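Local coordinates for protein putative NAD dependent dehydrogenase (PDB 6NOR) that binds NAD and probably acts as an oxidoreductase in the biosynthesis of the antibiotic gentamicin, at residues L225-V237 and I246-G258. Sequence-based numbering, arbitrary orientation.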
loop_
_atom_site.group_PDB
_atom_site.type_symbol
_atom_site.label_atom_id
_atom_site.label_comp_id
_atom_site.label_asym_id
_atom_site.label_seq_id
_atom_site.Cartn_x
_atom_site.Cartn_y
_atom_site.Cartn_z
ATOM N N LEU A 225 6.783 -10.010 28.808
ATOM C CA LEU A 225 5.571 -10.765 28.545
ATOM C C LEU A 225 5.785 -12.234 28.813
ATOM O O LEU A 225 5.021 -12.866 29.530
ATOM C CB LEU A 225 5.141 -10.566 27.095
ATOM C CG LEU A 225 4.482 -9.224 26.834
ATOM C CD1 LEU A 225 4.733 -8.799 25.421
ATOM C CD2 LEU A 225 2.994 -9.376 27.100
ATOM N N SER A 226 6.840 -12.772 28.214
ATOM C CA SER A 226 7.180 -14.180 28.326
ATOM C C SER A 226 7.584 -14.578 29.748
ATOM O O SER A 226 8.266 -13.830 30.441
ATOM C CB SER A 226 8.306 -14.492 27.345
ATOM O OG SER A 226 9.005 -15.680 27.678
ATOM N N ALA A 227 7.178 -15.767 30.171
ATOM C CA ALA A 227 7.575 -16.281 31.482
ATOM C C ALA A 227 9.046 -16.712 31.482
ATOM O O ALA A 227 9.775 -16.502 32.450
ATOM C CB ALA A 227 6.682 -17.439 31.890
ATOM N N ALA A 228 9.468 -17.315 30.382
ATOM C CA ALA A 228 10.847 -17.738 30.226
ATOM C C ALA A 228 11.790 -16.544 30.259
ATOM O O ALA A 228 11.516 -15.523 29.649
ATOM C CB ALA A 228 11.014 -18.504 28.942
ATOM N N GLY A 229 12.887 -16.684 30.998
ATOM C CA GLY A 229 13.940 -15.694 31.030
ATOM C C GLY A 229 13.684 -14.561 31.986
ATOM O O GLY A 229 12.679 -14.539 32.688
ATOM N N ASP A 230 14.597 -13.601 32.009
ATOM C CA ASP A 230 14.444 -12.455 32.899
ATOM C C ASP A 230 14.657 -11.127 32.176
ATOM O O ASP A 230 15.069 -10.151 32.783
ATOM C CB ASP A 230 15.411 -12.567 34.080
ATOM C CG ASP A 230 16.838 -12.841 33.643
ATOM O OD1 ASP A 230 17.134 -12.652 32.449
ATOM O OD2 ASP A 230 17.669 -13.232 34.489
ATOM N N VAL A 231 14.386 -11.088 30.877
ATOM C CA VAL A 231 14.589 -9.860 30.102
ATOM C C VAL A 231 13.289 -9.394 29.478
ATOM O O VAL A 231 12.343 -10.158 29.392
ATOM C CB VAL A 231 15.650 -10.038 28.994
ATOM C CG1 VAL A 231 17.003 -10.317 29.599
ATOM C CG2 VAL A 231 15.238 -11.157 28.005
ATOM N N GLU A 232 13.264 -8.142 29.027
ATOM C CA GLU A 232 12.049 -7.527 28.495
ATOM C C GLU A 232 11.735 -7.997 27.072
ATOM O O GLU A 232 12.647 -8.309 26.315
ATOM C CB GLU A 232 12.173 -6.006 28.533
ATOM C CG GLU A 232 12.960 -5.388 27.385
ATOM C CD GLU A 232 14.471 -5.582 27.489
ATOM O OE1 GLU A 232 14.971 -6.091 28.513
ATOM O OE2 GLU A 232 15.170 -5.224 26.533
ATOM N N ASP A 233 10.445 -8.034 26.728
ATOM C CA ASP A 233 9.954 -8.410 25.387
ATOM C C ASP A 233 9.593 -7.207 24.537
ATOM O O ASP A 233 9.479 -7.290 23.316
ATOM C CB ASP A 233 8.701 -9.283 25.479
ATOM C CG ASP A 233 8.996 -10.696 25.917
ATOM O OD1 ASP A 233 9.534 -11.475 25.106
ATOM O OD2 ASP A 233 8.651 -11.043 27.061
ATOM N N GLN A 234 9.331 -6.095 25.193
ATOM C CA GLN A 234 8.983 -4.893 24.468
ATOM C C GLN A 234 9.542 -3.690 25.166
ATOM O O GLN A 234 9.711 -3.677 26.377
ATOM C CB GLN A 234 7.471 -4.744 24.306
ATOM C CG GLN A 234 6.692 -4.806 25.564
ATOM C CD GLN A 234 5.216 -4.460 25.364
ATOM O OE1 GLN A 234 4.394 -4.717 26.235
ATOM N NE2 GLN A 234 4.886 -3.865 24.224
ATOM N N GLY A 235 9.837 -2.677 24.374
ATOM C CA GLY A 235 10.339 -1.437 24.899
ATOM C C GLY A 235 10.060 -0.291 23.962
ATOM O O GLY A 235 9.972 -0.459 22.740
ATOM N N VAL A 236 9.909 0.882 24.557
ATOM C CA VAL A 236 9.795 2.109 23.810
ATOM C C VAL A 236 10.758 3.104 24.432
ATOM O O VAL A 236 10.773 3.306 25.627
ATOM C CB VAL A 236 8.361 2.666 23.820
ATOM C CG1 VAL A 236 8.255 3.844 22.875
ATOM C CG2 VAL A 236 7.374 1.601 23.413
ATOM N N VAL A 237 11.585 3.699 23.602
ATOM C CA VAL A 237 12.510 4.719 24.030
ATOM C C VAL A 237 12.135 6.059 23.415
ATOM O O VAL A 237 11.993 6.172 22.210
ATOM C CB VAL A 237 13.948 4.376 23.616
ATOM C CG1 VAL A 237 14.941 5.400 24.181
ATOM C CG2 VAL A 237 14.306 2.961 24.051
ATOM N N ILE A 246 12.756 14.937 18.533
ATOM C CA ILE A 246 12.396 13.761 19.307
ATOM C C ILE A 246 12.503 12.493 18.464
ATOM O O ILE A 246 11.991 12.424 17.348
ATOM C CB ILE A 246 10.989 13.871 19.856
ATOM C CG1 ILE A 246 10.864 15.120 20.718
ATOM C CG2 ILE A 246 10.624 12.625 20.624
ATOM C CD1 ILE A 246 9.437 15.481 21.069
ATOM N N GLY A 247 13.203 11.512 19.009
ATOM C CA GLY A 247 13.294 10.199 18.428
ATOM C C GLY A 247 12.444 9.213 19.197
ATOM O O GLY A 247 12.260 9.331 20.405
ATOM N N GLN A 248 11.896 8.246 18.475
ATOM C CA GLN A 248 11.201 7.135 19.096
ATOM C C GLN A 248 11.778 5.816 18.580
ATOM O O GLN A 248 11.987 5.650 17.386
ATOM C CB GLN A 248 9.708 7.177 18.800
ATOM C CG GLN A 248 9.034 8.492 19.020
ATOM C CD GLN A 248 7.643 8.524 18.411
ATOM O OE1 GLN A 248 6.908 7.542 18.467
ATOM N NE2 GLN A 248 7.289 9.647 17.809
ATOM N N CYS A 249 12.026 4.885 19.486
ATOM C CA CYS A 249 12.364 3.524 19.097
ATOM C C CYS A 249 11.347 2.594 19.714
ATOM O O CYS A 249 11.213 2.522 20.929
ATOM C CB CYS A 249 13.770 3.160 19.544
ATOM S SG CYS A 249 14.969 4.309 18.885
ATOM N N ASP A 250 10.602 1.918 18.854
ATOM C CA ASP A 250 9.556 0.994 19.258
ATOM C C ASP A 250 10.047 -0.404 18.890
ATOM O O ASP A 250 10.204 -0.703 17.722
ATOM C CB ASP A 250 8.250 1.363 18.541
ATOM C CG ASP A 250 7.059 0.501 18.942
ATOM O OD1 ASP A 250 7.234 -0.660 19.372
ATOM O OD2 ASP A 250 5.919 0.990 18.775
ATOM N N VAL A 251 10.334 -1.243 19.876
ATOM C CA VAL A 251 10.804 -2.591 19.577
ATOM C C VAL A 251 10.006 -3.645 20.325
ATOM O O VAL A 251 9.498 -3.404 21.399
ATOM C CB VAL A 251 12.298 -2.763 19.905
ATOM C CG1 VAL A 251 13.151 -1.746 19.116
ATOM C CG2 VAL A 251 12.548 -2.679 21.415
ATOM N N SER A 252 9.889 -4.823 19.741
ATOM C CA SER A 252 9.075 -5.863 20.327
ATOM C C SER A 252 9.486 -7.228 19.836
ATOM O O SER A 252 9.807 -7.393 18.667
ATOM C CB SER A 252 7.597 -5.635 20.006
ATOM O OG SER A 252 6.812 -6.689 20.516
ATOM N N TRP A 253 9.459 -8.191 20.753
ATOM C CA TRP A 253 9.650 -9.607 20.470
ATOM C C TRP A 253 8.327 -10.357 20.419
ATOM O O TRP A 253 8.304 -11.553 20.216
ATOM C CB TRP A 253 10.511 -10.259 21.537
ATOM C CG TRP A 253 11.992 -10.115 21.408
ATOM C CD1 TRP A 253 12.706 -9.609 20.353
ATOM C CD2 TRP A 253 12.942 -10.485 22.391
ATOM N NE1 TRP A 253 14.044 -9.662 20.619
ATOM C CE2 TRP A 253 14.219 -10.193 21.870
ATOM C CE3 TRP A 253 12.842 -11.056 23.661
ATOM C CZ2 TRP A 253 15.388 -10.454 22.582
ATOM C CZ3 TRP A 253 14.006 -11.304 24.370
ATOM C CH2 TRP A 253 15.257 -11.009 23.828
ATOM N N ALA A 254 7.218 -9.661 20.627
ATOM C CA ALA A 254 5.953 -10.364 20.770
ATOM C C ALA A 254 4.994 -10.015 19.652
ATOM O O ALA A 254 3.777 -10.094 19.819
ATOM C CB ALA A 254 5.333 -10.057 22.114
ATOM N N CYS A 255 5.548 -9.640 18.504
ATOM C CA CYS A 255 4.732 -9.253 17.365
ATOM C C CYS A 255 4.624 -10.365 16.311
ATOM O O CYS A 255 5.622 -10.791 15.741
ATOM C CB CYS A 255 5.311 -7.990 16.738
ATOM S SG CYS A 255 4.305 -7.283 15.414
ATOM N N PRO A 256 3.401 -10.825 16.029
ATOM C CA PRO A 256 3.159 -11.917 15.072
ATOM C C PRO A 256 3.125 -11.444 13.609
ATOM O O PRO A 256 3.076 -10.247 13.337
ATOM C CB PRO A 256 1.776 -12.429 15.498
ATOM C CG PRO A 256 1.079 -11.197 15.953
ATOM C CD PRO A 256 2.139 -10.245 16.517
ATOM N N GLY A 257 3.162 -12.379 12.672
ATOM C CA GLY A 257 2.860 -12.059 11.288
ATOM C C GLY A 257 4.035 -11.762 10.385
ATOM O O GLY A 257 3.862 -11.574 9.176
ATOM N N GLY A 258 5.231 -11.728 10.959
ATOM C CA GLY A 258 6.437 -11.418 10.208
ATOM C C GLY A 258 7.158 -10.180 10.713
ATOM O O GLY A 258 6.550 -9.238 11.205
#
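A beta hairpin in the sheet of the GFO/IDH/MocA C-terminal domain, formed by strands 234-241 and 246-252, illustrates how antiparallel pairing can be continued beyond its last bridge by one more backbone bond and then by side chains. G235 and V251 make a hydrogen-bonded pair, V251 N reaching G235 O at 3.0 Å; V237 and C249 repeat the pattern, with V237 N 2.9 Å from C249 O. On one face V237 packs against helix 194-197, C249 against helix 199-209 and V251 against both. The opposite face carries Q234, V236, D250 and S252, and there D250 forms salt bridges with R171 and R175 of its own chain, while its OD2 takes a hydrogen bond from Q248 NE2 of the second subunit.

Past the strand end, W253 N donates to D233 O at 2.7 Å, almost in line with the carbonyl. With its CG anti to the carbonyl carbon (chi1 -74°), D233 brings OD1 to the edge of the indole, 3.6 Å from W253 CE3, its carboxylate turned 69° from the ring plane. V231 CG2 reaches W253 CZ3 at 3.8 Å, and W253 NE1 hydrogen-bonds to D197 OD2. D233 OD2 accepts L225 N on its anti side and S226 N from above the carboxylate plane, while OD1 forms a salt bridge with R185. L225 CD1 in turn touches A254 CB at 3.6 Å.

Were D233 replaced by an alanine, the amides of L225 and S226 would probably lose this acceptor and R185 this salt-bridge partner, and the start of the turn would be held less firmly. One buried carboxylate thus ties the turn and an arginine together beside W253, whose side chain lies about 8 Å from bound NAD.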